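Local structure of homoserine O-acetyltransferase (Bacillus anthracis str. 'Ames Ancestor', 3I1I) at residues Y31-T36 / Q85-C90; S42-I47 / M143-L148; V132-C137 / V166-M171; R147-M152 / M171-I176. The protein probably transfers an acetyl group from acetyl-CoA to the hydroxyl of homoserine, an early step toward methionine, using an alpha/beta hydrolase fold. One frame throughout, in Å; residues are numbered along the deposited sequence.

In the fold
All four contacts belong to the alpha/beta hydrolase core: interactions 1, 2 and 4 follow one another across the central sheet, and interaction 3 packs helices against it. Interaction 1 joins strands 24-34 and 87-91; strand 44-48, which carries half of interaction 2, runs next to 87-91, and the two contacts have centres 9 Å apart. Interaction 4 pairs the following strands, 150-154 and 174-178, with its centre 8 Å from that of interaction 2, sharing Arg-147 and Leu-148 with it. Interaction 3 packs helix 129-142 against the end of helix 156-167, and shares Met-171 with interaction 4, 10 Å away between centres. Strand 150-154 leads to Ser-155, the probable nucleophile of a Ser-155, His-351, Asp-318 triad.

Interaction 1 (Y31-T36 / Q85-C90); sequences YETYGT and QYFVIC
Four backbone hydrogen bonds tie Tyr-31 to Tyr-34 against Phe-87 to Cys-90 as antiparallel strands. Glu-32 and Cys-90 form one hydrogen-bonded pair, with Glu-32 N 3.0 Å from Cys-90 O, and the carbonyls point almost straight at their donors. Tyr-34 and Val-88 form the other; here the straightest bond runs from Val-88 N to Tyr-34 O, 2.9 Å at 171°. Between them, the non-hydrogen-bonded pair Thr-33 and Ile-89 brings Thr-33 CA within 3.1 Å of Val-88 O in a CA-H...O contact.

Side-chain packing adds to this. Beside Thr-33, the Phe-87 ring, swung anti to its backbone N (chi1 179°), crosses obliquely and sets CZ 3.7 Å from Thr-33 CG2. Gly-35 O places a polar oxygen at the edge of that same ring, by CD1. On the face of Tyr-34 and Val-88, Val-88 CG1 comes to the edge of the Tyr-34 ring, 3.7 Å from CD2.

Polar side chains gather on the Tyr-34 face. Tyr-34 OH donates to Glu-32 OE2 at 2.7 Å, approaching from above the carboxylate plane, and the carboxylate is also bound by Tyr-61, Ser-55 and His-56. Tyr-31 OH instead reaches Glu-301 of the second subunit. The buried carboxylate is therefore gripped by several partners, which would be expected to stabilise its negative charge on this face of the sheet.

Interaction 2 (S42-I47 / M143-L148); sequences SNVILI and MGIARL
Val-44 is where the packing is closest. Its CG1, anti to the backbone N (chi1 -176°), lies 3.7 Å from Leu-148 CD2, the two side chains crossing obliquely. The other methyl, CG2, is anti to the carbonyl carbon and meets Ile-145 tip to tip, 3.9 Å from Ile-145 CD1 and equally far from Ile-145 CG2. One valine thus spreads its two branches over two residues of the 143-148 segment. Leu-148 does the same in reverse: with CG anti to its own carbonyl carbon (chi1 -61°), it splays CD2 onto Val-44 and CD1 onto Leu-46, where Leu-46 CB is 4.0 Å away. The meeting of these four side chains is purely apolar.

Toward the solvent the contact thins out. Arg-147 is exposed and gives the strand little more than its backbone, with Arg-147 O 4.4 Å from Val-44 CB. The loop reaches this place through Gly-144, whose positive phi closes helix 129-142 in a Schellman motif.

Ile-140 of that helix packs on both Ile-145 and Leu-148, and Gln-136 touches Leu-46. The hydrophobic cluster therefore fills the corner between strand 44-48, with Ile-89 of strand 87-91 alongside Val-44, and the helix that lies over this face of the sheet. Onward, the segment leads into strand 150-154, whose approach and first residue pair with 44-48 through backbone hydrogen bonds, Val-44 with His-149 and Leu-46 with Ala-150.

Interaction 3 (V132-C137 / V166-M171); sequences VARMQC and VHYPHM. With GOL (glycerol), chain E.
Tyr-168 is held at two places, by its ring and by its hydroxyl. Its CG is anti to the carbonyl carbon (chi1 -66°), which carries the ring toward helix 129-142. Cys-137 SG sits over one ring face, 3.9 Å from the centroid and 17° off the normal, a sulfur-aromatic contact; the same sulfur touches Met-171 SE, the selenium of selenomethionine, at 3.7 Å. The tyrosine stands just past the C-terminal end of helix 156-167, the helix that follows the likely nucleophile elbow of the alpha/beta hydrolase fold, so the contact joins two helices packed on the same sheet. Arg-134 bends at chi2 (-124°) and brings its guanidinium nearly perpendicular to the tyrosine ring. NH1 donates to Tyr-168 OH at 3.0 Å, with the oxygen lying in the guanidinium plane, and also to O3 of a glycerol, probably from the crystallisation liquor, at 3.1 Å. NE of Arg-134 pairs with Glu-20. The glycerol O3 donates in turn to His-167 O.

Interaction 4 (R147-M152 / M171-I176); sequences RLHAVM and MVERMI
The guanidinium of Arg-174 lies flat on the imidazole of His-149, their centres 3.6 Å apart and their planes 24° from parallel, with NH1 above the middle of the ring. The arginine reaches there extended from CG to NE, while His-149 has CG anti to its backbone N (chi1 -174°). Arg-174 NH1 also donates in the guanidinium plane to a lone pair of His-149 O, 2.8 Å away; Glu-173 OE1, 2.9 Å from Arg-174 NH1, lies somewhat out of that plane and offers its anti lone pair in a salt bridge. Arg-147 crosses Glu-173 at about a right angle; Glu-173 OE2 sits over the guanidinium face of Arg-147, 3.6 Å from Arg-147 NE, a long charge contact to which no N-H points.

Behind this polar group Val-151 laces the parallel strands 150-154 and 174-178: its N binds Arg-174 O and its O accepts from Ile-176 N. Met-152 and Ile-176 lie side by side. These strands form a beta-alpha-beta unit, joined by the crossover through helix 156-167.

His-149 NE2 bonds to Leu-369 O and Arg-174 NH2 to Arg-371 O, both carbonyls near the C-terminus of the chain, at and just after the end of helix 362-370. With the guanidinium on its face, the imidazole would probably be disfavoured from taking a second proton, although Glu-173 nearby would partly offset that charge.

Interaction 1 (Y31-T36 / Q85-C90)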
loop_
_atom_site.group_PDB
_atom_site.type_symbol
_atom_site.label_atom_id
_atom_site.label_comp_id
_atom_site.label_asym_id
_atom_site.label_seq_id
_atom_site.Cartn_x
_atom_site.Cartn_y
_atom_site.Cartn_z
ATOM N N TYR A 31 26.309 -3.672 -19.690
ATOM C CA TYR A 31 26.844 -2.345 -19.406
ATOM C C TYR A 31 27.060 -1.591 -20.691
ATOM O O TYR A 31 26.905 -2.150 -21.779
ATOM C CB TYR A 31 28.155 -2.405 -18.624
ATOM C CG TYR A 31 29.346 -2.965 -19.370
ATOM C CD1 TYR A 31 30.276 -2.130 -19.941
ATOM C CD2 TYR A 31 29.570 -4.341 -19.453
ATOM C CE1 TYR A 31 31.377 -2.636 -20.625
ATOM C CE2 TYR A 31 30.702 -4.863 -20.123
ATOM C CZ TYR A 31 31.593 -4.007 -20.709
ATOM O OH TYR A 31 32.707 -4.479 -21.383
ATOM N N GLU A 32 27.408 -0.320 -20.562
ATOM C CA GLU A 32 27.662 0.483 -21.721
ATOM C C GLU A 32 28.560 1.611 -21.287
ATOM O O GLU A 32 28.598 1.913 -20.108
ATOM C CB GLU A 32 26.341 0.961 -22.344
ATOM C CG GLU A 32 25.606 2.039 -21.569
ATOM C CD GLU A 32 24.189 2.208 -22.043
ATOM O OE1 GLU A 32 23.447 1.208 -21.940
ATOM O OE2 GLU A 32 23.812 3.341 -22.495
ATOM N N THR A 33 29.302 2.205 -22.223
ATOM C CA THR A 33 30.316 3.221 -21.914
ATOM C C THR A 33 30.197 4.379 -22.896
ATOM O O THR A 33 29.678 4.232 -23.991
ATOM C CB THR A 33 31.781 2.648 -21.981
ATOM O OG1 THR A 33 32.193 2.493 -23.358
ATOM C CG2 THR A 33 31.908 1.292 -21.241
ATOM N N TYR A 34 30.688 5.537 -22.488
ATOM C CA TYR A 34 30.672 6.727 -23.295
ATOM C C TYR A 34 32.026 7.422 -23.128
ATOM O O TYR A 34 32.656 7.329 -22.081
ATOM C CB TYR A 34 29.555 7.690 -22.879
ATOM C CG TYR A 34 28.290 7.049 -22.351
ATOM C CD1 TYR A 34 27.349 6.482 -23.212
ATOM C CD2 TYR A 34 27.999 7.043 -20.988
ATOM C CE1 TYR A 34 26.164 5.891 -22.718
ATOM C CE2 TYR A 34 26.820 6.462 -20.501
ATOM C CZ TYR A 34 25.912 5.889 -21.364
ATOM O OH TYR A 34 24.739 5.328 -20.874
ATOM N N GLY A 35 32.471 8.132 -24.166
ATOM C CA GLY A 35 33.799 8.756 -24.131
ATOM C C GLY A 35 34.944 7.762 -24.305
ATOM O O GLY A 35 34.737 6.612 -24.687
ATOM N N THR A 36 36.149 8.221 -23.984
ATOM C CA THR A 36 37.371 7.508 -24.278
ATOM C C THR A 36 38.247 7.368 -23.044
ATOM O O THR A 36 38.557 8.351 -22.358
ATOM C CB THR A 36 38.171 8.279 -25.369
ATOM O OG1 THR A 36 37.310 8.536 -26.469
ATOM C CG2 THR A 36 39.388 7.501 -25.884
ATOM N N GLN A 85 36.047 14.404 -21.956
ATOM C CA GLN A 85 37.098 14.352 -20.944
ATOM C C GLN A 85 37.101 13.079 -20.130
ATOM O O GLN A 85 38.157 12.599 -19.737
ATOM C CB GLN A 85 36.863 15.497 -20.020
ATOM C CG GLN A 85 38.059 15.887 -19.263
ATOM C CD GLN A 85 37.794 17.126 -18.454
ATOM O OE1 GLN A 85 37.071 18.044 -18.901
ATOM N NE2 GLN A 85 38.378 17.173 -17.248
ATOM N N TYR A 86 35.926 12.513 -19.880
ATOM C CA TYR A 86 35.816 11.343 -19.018
ATOM C C TYR A 86 35.348 10.100 -19.788
ATOM O O TYR A 86 34.623 10.182 -20.792
ATOM C CB TYR A 86 34.853 11.635 -17.860
ATOM C CG TYR A 86 35.369 12.694 -16.925
ATOM C CD1 TYR A 86 36.487 12.457 -16.182
ATOM C CD2 TYR A 86 34.741 13.934 -16.795
ATOM C CE1 TYR A 86 37.001 13.394 -15.340
ATOM C CE2 TYR A 86 35.254 14.903 -15.934
ATOM C CZ TYR A 86 36.389 14.614 -15.206
ATOM O OH TYR A 86 36.965 15.510 -14.328
ATOM N N PHE A 87 35.773 8.944 -19.296
ATOM C CA PHE A 87 35.276 7.680 -19.791
ATOM C C PHE A 87 34.199 7.264 -18.796
ATOM O O PHE A 87 34.501 6.995 -17.633
ATOM C CB PHE A 87 36.421 6.672 -19.825
ATOM C CG PHE A 87 36.021 5.327 -20.309
ATOM C CD1 PHE A 87 35.553 5.163 -21.601
ATOM C CD2 PHE A 87 36.108 4.239 -19.491
ATOM C CE1 PHE A 87 35.179 3.935 -22.066
ATOM C CE2 PHE A 87 35.739 2.981 -19.947
ATOM C CZ PHE A 87 35.272 2.830 -21.244
ATOM N N VAL A 88 32.948 7.204 -19.237
ATOM C CA VAL A 88 31.828 6.979 -18.328
ATOM C C VAL A 88 31.260 5.584 -18.511
ATOM O O VAL A 88 31.038 5.169 -19.641
ATOM C CB VAL A 88 30.720 8.025 -18.572
ATOM C CG1 VAL A 88 29.480 7.759 -17.675
ATOM C CG2 VAL A 88 31.269 9.441 -18.388
ATOM N N ILE A 89 31.048 4.851 -17.405
ATOM C CA ILE A 89 30.494 3.495 -17.454
ATOM C C ILE A 89 29.196 3.421 -16.647
ATOM O O ILE A 89 29.045 4.069 -15.617
ATOM C CB ILE A 89 31.450 2.446 -16.810
ATOM C CG1 ILE A 89 32.868 2.593 -17.357
ATOM C CG2 ILE A 89 30.890 0.986 -16.990
ATOM C CD1 ILE A 89 33.942 1.764 -16.587
ATOM N N CYS A 90 28.265 2.601 -17.109
ATOM C CA CYS A 90 27.052 2.333 -16.369
ATOM C C CYS A 90 26.641 0.914 -16.639
ATOM O O CYS A 90 26.732 0.463 -17.764
ATOM C CB CYS A 90 25.971 3.286 -16.851
ATOM S SG CYS A 90 24.470 3.208 -15.832
#

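Interaction 2 (S42-I47 / M143-L148)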
loop_
_atom_site.group_PDB
_atom_site.type_symbol
_atom_site.label_atom_id
_atom_site.label_comp_id
_atom_site.label_asym_id
_atom_site.label_seq_id
_atom_site.Cartn_x
_atom_site.Cartn_y
_atom_site.Cartn_z
ATOM N N SER A 42 42.863 7.172 -15.865
ATOM C CA SER A 42 42.604 8.021 -14.713
ATOM C C SER A 42 41.346 8.861 -14.884
ATOM O O SER A 42 41.055 9.688 -14.031
ATOM C CB SER A 42 43.786 8.975 -14.507
ATOM O OG SER A 42 44.024 9.679 -15.706
ATOM N N ASN A 43 40.607 8.669 -15.963
ATOM C CA ASN A 43 39.430 9.506 -16.236
ATOM C C ASN A 43 38.090 8.738 -16.227
ATOM O O ASN A 43 37.160 9.071 -16.957
ATOM C CB ASN A 43 39.634 10.237 -17.567
ATOM C CG ASN A 43 39.669 9.296 -18.748
ATOM O OD1 ASN A 43 40.000 8.109 -18.595
ATOM N ND2 ASN A 43 39.272 9.795 -19.922
ATOM N N VAL A 44 37.998 7.716 -15.389
ATOM C CA VAL A 44 36.798 6.874 -15.349
ATOM C C VAL A 44 35.776 7.321 -14.293
ATOM O O VAL A 44 36.114 7.508 -13.117
ATOM C CB VAL A 44 37.149 5.388 -15.075
ATOM C CG1 VAL A 44 35.880 4.503 -15.147
ATOM C CG2 VAL A 44 38.244 4.906 -16.060
ATOM N N ILE A 45 34.527 7.472 -14.732
ATOM C CA ILE A 45 33.395 7.761 -13.855
ATOM C C ILE A 45 32.393 6.632 -13.985
ATOM O O ILE A 45 31.945 6.331 -15.085
ATOM C CB ILE A 45 32.715 9.086 -14.242
ATOM C CG1 ILE A 45 33.725 10.242 -14.129
ATOM C CG2 ILE A 45 31.518 9.319 -13.364
ATOM C CD1 ILE A 45 33.180 11.692 -14.413
ATOM N N LEU A 46 32.060 5.991 -12.881
ATOM C CA LEU A 46 31.057 4.940 -12.879
ATOM C C LEU A 46 29.744 5.541 -12.412
ATOM O O LEU A 46 29.726 6.197 -11.389
ATOM C CB LEU A 46 31.488 3.799 -11.941
ATOM C CG LEU A 46 30.490 2.649 -11.758
ATOM C CD1 LEU A 46 30.145 1.957 -13.094
ATOM C CD2 LEU A 46 30.995 1.671 -10.702
ATOM N N ILE A 47 28.682 5.359 -13.203
ATOM C CA ILE A 47 27.313 5.806 -12.917
ATOM C C ILE A 47 26.496 4.569 -12.551
ATOM O O ILE A 47 26.557 3.542 -13.225
ATOM C CB ILE A 47 26.621 6.395 -14.184
ATOM C CG1 ILE A 47 27.415 7.554 -14.791
ATOM C CG2 ILE A 47 25.196 6.895 -13.879
ATOM C CD1 ILE A 47 27.599 8.725 -13.918
HETATM N N MSE A 143 38.694 -4.681 -16.719
HETATM C CA MSE A 143 38.938 -3.731 -17.799
HETATM C C MSE A 143 40.288 -3.037 -17.619
HETATM O O MSE A 143 40.679 -2.238 -18.444
HETATM C CB MSE A 143 37.826 -2.685 -17.859
HETATM C CG MSE A 143 36.534 -3.208 -18.412
HETATM SE SE MSE A 143 35.134 -1.822 -18.343
HETATM C CE MSE A 143 35.831 -0.609 -19.703
ATOM N N GLY A 144 40.996 -3.339 -16.540
ATOM C CA GLY A 144 42.339 -2.822 -16.318
ATOM C C GLY A 144 42.360 -1.455 -15.673
ATOM O O GLY A 144 43.312 -0.707 -15.873
ATOM N N ILE A 145 41.321 -1.131 -14.886
ATOM C CA ILE A 145 41.162 0.184 -14.265
ATOM C C ILE A 145 41.425 0.024 -12.774
ATOM O O ILE A 145 40.834 -0.849 -12.116
ATOM C CB ILE A 145 39.734 0.749 -14.506
ATOM C CG1 ILE A 145 39.492 0.920 -16.027
ATOM C CG2 ILE A 145 39.547 2.059 -13.739
ATOM C CD1 ILE A 145 38.009 1.066 -16.514
ATOM N N ALA A 146 42.293 0.855 -12.220
ATOM C CA ALA A 146 42.678 0.677 -10.818
ATOM C C ALA A 146 41.870 1.615 -9.918
ATOM O O ALA A 146 41.646 1.341 -8.755
ATOM C CB ALA A 146 44.232 0.913 -10.604
ATOM N N ARG A 147 41.444 2.726 -10.478
ATOM C CA ARG A 147 40.885 3.802 -9.704
ATOM C C ARG A 147 39.762 4.470 -10.468
ATOM O O ARG A 147 39.833 4.569 -11.706
ATOM C CB ARG A 147 41.967 4.819 -9.510
ATOM C CG ARG A 147 42.662 4.724 -8.217
ATOM C CD ARG A 147 43.709 5.816 -8.146
ATOM N NE ARG A 147 43.563 6.584 -6.929
ATOM C CZ ARG A 147 44.301 7.645 -6.616
ATOM N NH1 ARG A 147 45.264 8.067 -7.444
ATOM N NH2 ARG A 147 44.087 8.278 -5.451
ATOM N N LEU A 148 38.739 4.922 -9.750
ATOM C CA LEU A 148 37.665 5.680 -10.350
ATOM C C LEU A 148 37.864 7.155 -10.030
ATOM O O LEU A 148 38.119 7.511 -8.904
ATOM C CB LEU A 148 36.324 5.189 -9.821
ATOM C CG LEU A 148 35.982 3.724 -10.111
ATOM C CD1 LEU A 148 34.645 3.311 -9.500
ATOM C CD2 LEU A 148 36.028 3.429 -11.617
#

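Interaction 3 (V132-C137 / V166-M171)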
loop_
_atom_site.group_PDB
_atom_site.type_symbol
_atom_site.label_atom_id
_atom_site.label_comp_id
_atom_site.label_asym_id
_atom_site.label_seq_id
_atom_site.Cartn_x
_atom_site.Cartn_y
_atom_site.Cartn_z
ATOM N N VAL A 132 25.930 -5.608 -5.905
ATOM C CA VAL A 132 26.057 -4.928 -7.174
ATOM C C VAL A 132 27.439 -4.217 -7.309
ATOM O O VAL A 132 28.089 -4.294 -8.362
ATOM C CB VAL A 132 24.868 -3.971 -7.449
ATOM C CG1 VAL A 132 25.146 -3.096 -8.671
ATOM C CG2 VAL A 132 23.521 -4.784 -7.599
ATOM N N ALA A 133 27.878 -3.570 -6.241
ATOM C CA ALA A 133 29.163 -2.913 -6.191
ATOM C C ALA A 133 30.301 -3.966 -6.368
ATOM O O ALA A 133 31.268 -3.717 -7.083
ATOM C CB ALA A 133 29.302 -2.142 -4.857
ATOM N N ARG A 134 30.177 -5.141 -5.757
ATOM C CA ARG A 134 31.220 -6.164 -5.917
ATOM C C ARG A 134 31.304 -6.663 -7.367
ATOM O O ARG A 134 32.397 -6.838 -7.895
ATOM C CB ARG A 134 31.024 -7.341 -4.972
ATOM C CG ARG A 134 30.942 -6.937 -3.474
ATOM C CD ARG A 134 31.985 -7.673 -2.702
ATOM N NE ARG A 134 31.942 -7.484 -1.242
ATOM C CZ ARG A 134 32.737 -6.658 -0.547
ATOM N NH1 ARG A 134 33.647 -5.865 -1.147
ATOM N NH2 ARG A 134 32.604 -6.620 0.771
HETATM N N MSE A 135 30.156 -6.838 -8.020
HETATM C CA MSE A 135 30.168 -7.232 -9.398
HETATM C C MSE A 135 30.768 -6.151 -10.284
HETATM O O MSE A 135 31.638 -6.447 -11.075
HETATM C CB MSE A 135 28.785 -7.589 -9.868
HETATM C CG MSE A 135 28.360 -8.944 -9.360
HETATM SE SE MSE A 135 26.458 -9.178 -9.675
HETATM C CE MSE A 135 26.452 -8.871 -11.624
ATOM N N GLN A 136 30.327 -4.906 -10.133
ATOM C CA GLN A 136 30.876 -3.803 -10.896
ATOM C C GLN A 136 32.414 -3.704 -10.775
ATOM O O GLN A 136 33.118 -3.449 -11.749
ATOM C CB GLN A 136 30.274 -2.506 -10.401
ATOM C CG GLN A 136 28.820 -2.271 -10.815
ATOM C CD GLN A 136 28.286 -0.996 -10.182
ATOM O OE1 GLN A 136 28.659 -0.642 -9.055
ATOM N NE2 GLN A 136 27.461 -0.278 -10.918
ATOM N N CYS A 137 32.910 -3.899 -9.560
ATOM C CA CYS A 137 34.311 -3.844 -9.306
ATOM C C CYS A 137 35.097 -4.917 -10.080
ATOM O O CYS A 137 36.201 -4.639 -10.562
ATOM C CB CYS A 137 34.560 -3.997 -7.818
ATOM S SG CYS A 137 36.251 -3.699 -7.402
ATOM N N VAL A 166 32.498 3.114 0.758
ATOM C CA VAL A 166 32.783 2.406 2.007
ATOM C C VAL A 166 33.742 1.217 1.762
ATOM O O VAL A 166 34.753 1.097 2.422
ATOM C CB VAL A 166 31.472 1.921 2.691
ATOM C CG1 VAL A 166 31.763 0.950 3.816
ATOM C CG2 VAL A 166 30.686 3.127 3.190
ATOM N N HIS A 167 33.438 0.371 0.786
ATOM C CA HIS A 167 34.146 -0.888 0.670
ATOM C C HIS A 167 35.316 -0.930 -0.275
ATOM O O HIS A 167 36.073 -1.869 -0.207
ATOM C CB HIS A 167 33.165 -1.998 0.372
ATOM C CG HIS A 167 32.252 -2.280 1.514
ATOM N ND1 HIS A 167 32.538 -3.224 2.484
ATOM C CD2 HIS A 167 31.089 -1.690 1.891
ATOM C CE1 HIS A 167 31.562 -3.236 3.382
ATOM N NE2 HIS A 167 30.677 -2.308 3.055
ATOM N N TYR A 168 35.508 0.079 -1.127
ATOM C CA TYR A 168 36.664 0.110 -1.988
ATOM C C TYR A 168 37.338 1.439 -1.868
ATOM O O TYR A 168 37.507 2.172 -2.845
ATOM C CB TYR A 168 36.263 -0.182 -3.433
ATOM C CG TYR A 168 35.755 -1.574 -3.612
ATOM C CD1 TYR A 168 36.618 -2.661 -3.542
ATOM C CD2 TYR A 168 34.422 -1.812 -3.801
ATOM C CE1 TYR A 168 36.149 -3.973 -3.676
ATOM C CE2 TYR A 168 33.918 -3.132 -3.958
ATOM C CZ TYR A 168 34.777 -4.192 -3.896
ATOM O OH TYR A 168 34.275 -5.449 -4.072
ATOM N N PRO A 169 37.760 1.756 -0.652
ATOM C CA PRO A 169 38.286 3.071 -0.426
ATOM C C PRO A 169 39.612 3.375 -1.140
ATOM O O PRO A 169 39.900 4.538 -1.332
ATOM C CB PRO A 169 38.509 3.088 1.087
ATOM C CG PRO A 169 38.769 1.691 1.406
ATOM C CD PRO A 169 37.857 0.911 0.559
ATOM N N HIS A 170 40.423 2.400 -1.528
ATOM C CA HIS A 170 41.631 2.778 -2.256
ATOM C C HIS A 170 41.326 3.076 -3.729
ATOM O O HIS A 170 42.217 3.489 -4.452
ATOM C CB HIS A 170 42.731 1.706 -2.158
ATOM C CG HIS A 170 42.975 1.211 -0.767
ATOM N ND1 HIS A 170 42.926 2.039 0.342
ATOM C CD2 HIS A 170 43.254 -0.034 -0.299
ATOM C CE1 HIS A 170 43.133 1.321 1.431
ATOM N NE2 HIS A 170 43.356 0.064 1.070
HETATM N N MSE A 171 40.086 2.866 -4.169
HETATM C CA MSE A 171 39.746 2.962 -5.570
HETATM C C MSE A 171 38.886 4.140 -5.917
HETATM O O MSE A 171 38.743 4.414 -7.084
HETATM C CB MSE A 171 38.992 1.714 -6.028
HETATM C CG MSE A 171 39.836 0.450 -6.110
HETATM SE SE MSE A 171 38.821 -1.062 -6.738
HETATM C CE MSE A 171 38.723 -0.546 -8.636
HETATM C C1 GOL E . 34.829 -6.407 3.508
HETATM O O1 GOL E . 35.010 -6.460 4.894
HETATM C C2 GOL E . 35.683 -5.227 3.108
HETATM O O2 GOL E . 37.001 -5.677 2.908
HETATM C C3 GOL E . 35.193 -4.475 1.889
HETATM O O3 GOL E . 35.873 -4.889 0.725
HETATM O O HOH W 1 34.873 -7.776 -6.374
#

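Interaction 4 (R147-M152 / M171-I176)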
loop_
_atom_site.group_PDB
_atom_site.type_symbol
_atom_site.label_atom_id
_atom_site.label_comp_id
_atom_site.label_asym_id
_atom_site.label_seq_id
_atom_site.Cartn_x
_atom_site.Cartn_y
_atom_site.Cartn_z
ATOM N N ARG A 147 41.444 2.726 -10.478
ATOM C CA ARG A 147 40.885 3.802 -9.704
ATOM C C ARG A 147 39.762 4.470 -10.468
ATOM O O ARG A 147 39.833 4.569 -11.706
ATOM C CB ARG A 147 41.967 4.819 -9.510
ATOM C CG ARG A 147 42.662 4.724 -8.217
ATOM C CD ARG A 147 43.709 5.816 -8.146
ATOM N NE ARG A 147 43.563 6.584 -6.929
ATOM C CZ ARG A 147 44.301 7.645 -6.616
ATOM N NH1 ARG A 147 45.264 8.067 -7.444
ATOM N NH2 ARG A 147 44.087 8.278 -5.451
ATOM N N LEU A 148 38.739 4.922 -9.750
ATOM C CA LEU A 148 37.665 5.680 -10.350
ATOM C C LEU A 148 37.864 7.155 -10.030
ATOM O O LEU A 148 38.119 7.511 -8.904
ATOM C CB LEU A 148 36.324 5.189 -9.821
ATOM C CG LEU A 148 35.982 3.724 -10.111
ATOM C CD1 LEU A 148 34.645 3.311 -9.500
ATOM C CD2 LEU A 148 36.028 3.429 -11.617
ATOM N N HIS A 149 37.741 8.012 -11.020
ATOM C CA HIS A 149 37.765 9.464 -10.793
ATOM C C HIS A 149 36.538 9.838 -9.962
ATOM O O HIS A 149 36.607 10.713 -9.114
ATOM C CB HIS A 149 37.731 10.209 -12.143
ATOM C CG HIS A 149 37.905 11.693 -12.035
ATOM N ND1 HIS A 149 39.141 12.294 -11.878
ATOM C CD2 HIS A 149 37.001 12.700 -12.080
ATOM C CE1 HIS A 149 38.983 13.605 -11.801
ATOM N NE2 HIS A 149 37.696 13.878 -11.923
ATOM N N ALA A 150 35.420 9.151 -10.209
ATOM C CA ALA A 150 34.168 9.328 -9.425
ATOM C C ALA A 150 33.261 8.136 -9.603
ATOM O O ALA A 150 33.301 7.465 -10.652
ATOM C CB ALA A 150 33.377 10.633 -9.830
ATOM N N VAL A 151 32.466 7.886 -8.567
ATOM C CA VAL A 151 31.348 6.985 -8.639
ATOM C C VAL A 151 30.102 7.772 -8.170
ATOM O O VAL A 151 30.144 8.554 -7.250
ATOM C CB VAL A 151 31.555 5.727 -7.779
ATOM C CG1 VAL A 151 31.585 6.084 -6.281
ATOM C CG2 VAL A 151 30.463 4.701 -8.076
HETATM N N MSE A 152 28.988 7.556 -8.827
HETATM C CA MSE A 152 27.814 8.377 -8.591
HETATM C C MSE A 152 26.547 7.748 -9.105
HETATM O O MSE A 152 26.580 6.851 -9.921
HETATM C CB MSE A 152 27.991 9.737 -9.225
HETATM C CG MSE A 152 28.272 9.685 -10.679
HETATM SE SE MSE A 152 28.834 11.502 -11.310
HETATM C CE MSE A 152 27.191 12.637 -10.731
HETATM N N MSE A 171 40.086 2.866 -4.169
HETATM C CA MSE A 171 39.746 2.962 -5.570
HETATM C C MSE A 171 38.886 4.140 -5.917
HETATM O O MSE A 171 38.743 4.414 -7.084
HETATM C CB MSE A 171 38.992 1.714 -6.028
HETATM C CG MSE A 171 39.836 0.450 -6.110
HETATM SE SE MSE A 171 38.821 -1.062 -6.738
HETATM C CE MSE A 171 38.723 -0.546 -8.636
ATOM N N VAL A 172 38.309 4.842 -4.949
ATOM C CA VAL A 172 37.328 5.877 -5.246
ATOM C C VAL A 172 37.836 7.271 -4.873
ATOM O O VAL A 172 38.023 7.596 -3.713
ATOM C CB VAL A 172 36.002 5.591 -4.505
ATOM C CG1 VAL A 172 34.961 6.683 -4.788
ATOM C CG2 VAL A 172 35.454 4.192 -4.855
ATOM N N GLU A 173 38.022 8.126 -5.855
ATOM C CA GLU A 173 38.494 9.476 -5.580
ATOM C C GLU A 173 37.395 10.392 -5.079
ATOM O O GLU A 173 37.639 11.270 -4.223
ATOM C CB GLU A 173 39.129 10.079 -6.820
ATOM C CG GLU A 173 40.355 9.292 -7.237
ATOM C CD GLU A 173 41.094 9.888 -8.412
ATOM O OE1 GLU A 173 40.828 11.041 -8.823
ATOM O OE2 GLU A 173 41.974 9.184 -8.922
ATOM N N ARG A 174 36.202 10.180 -5.630
ATOM C CA ARG A 174 35.074 11.057 -5.426
ATOM C C ARG A 174 33.816 10.257 -5.451
ATOM O O ARG A 174 33.646 9.396 -6.296
ATOM C CB ARG A 174 35.001 12.071 -6.536
ATOM C CG ARG A 174 36.189 12.978 -6.620
ATOM C CD ARG A 174 36.101 13.925 -7.827
ATOM N NE ARG A 174 37.362 14.605 -8.037
ATOM C CZ ARG A 174 38.469 14.023 -8.506
ATOM N NH1 ARG A 174 38.495 12.736 -8.863
ATOM N NH2 ARG A 174 39.580 14.741 -8.622
HETATM N N MSE A 175 32.899 10.562 -4.545
HETATM C CA MSE A 175 31.579 9.926 -4.584
HETATM C C MSE A 175 30.491 10.998 -4.577
HETATM O O MSE A 175 30.548 11.916 -3.788
HETATM C CB MSE A 175 31.423 8.986 -3.415
HETATM C CG MSE A 175 30.167 8.141 -3.495
HETATM SE SE MSE A 175 28.695 8.977 -2.523
HETATM C CE MSE A 175 29.362 8.590 -0.738
ATOM N N ILE A 176 29.522 10.905 -5.477
ATOM C CA ILE A 176 28.425 11.873 -5.508
ATOM C C ILE A 176 27.152 11.064 -5.360
ATOM O O ILE A 176 26.849 10.208 -6.182
ATOM C CB ILE A 176 28.346 12.659 -6.828
ATOM C CG1 ILE A 176 29.669 13.385 -7.127
ATOM C CG2 ILE A 176 27.177 13.655 -6.777
ATOM C CD1 ILE A 176 29.639 14.295 -8.377
HETATM O O HOH W 2 41.610 10.767 -11.728
#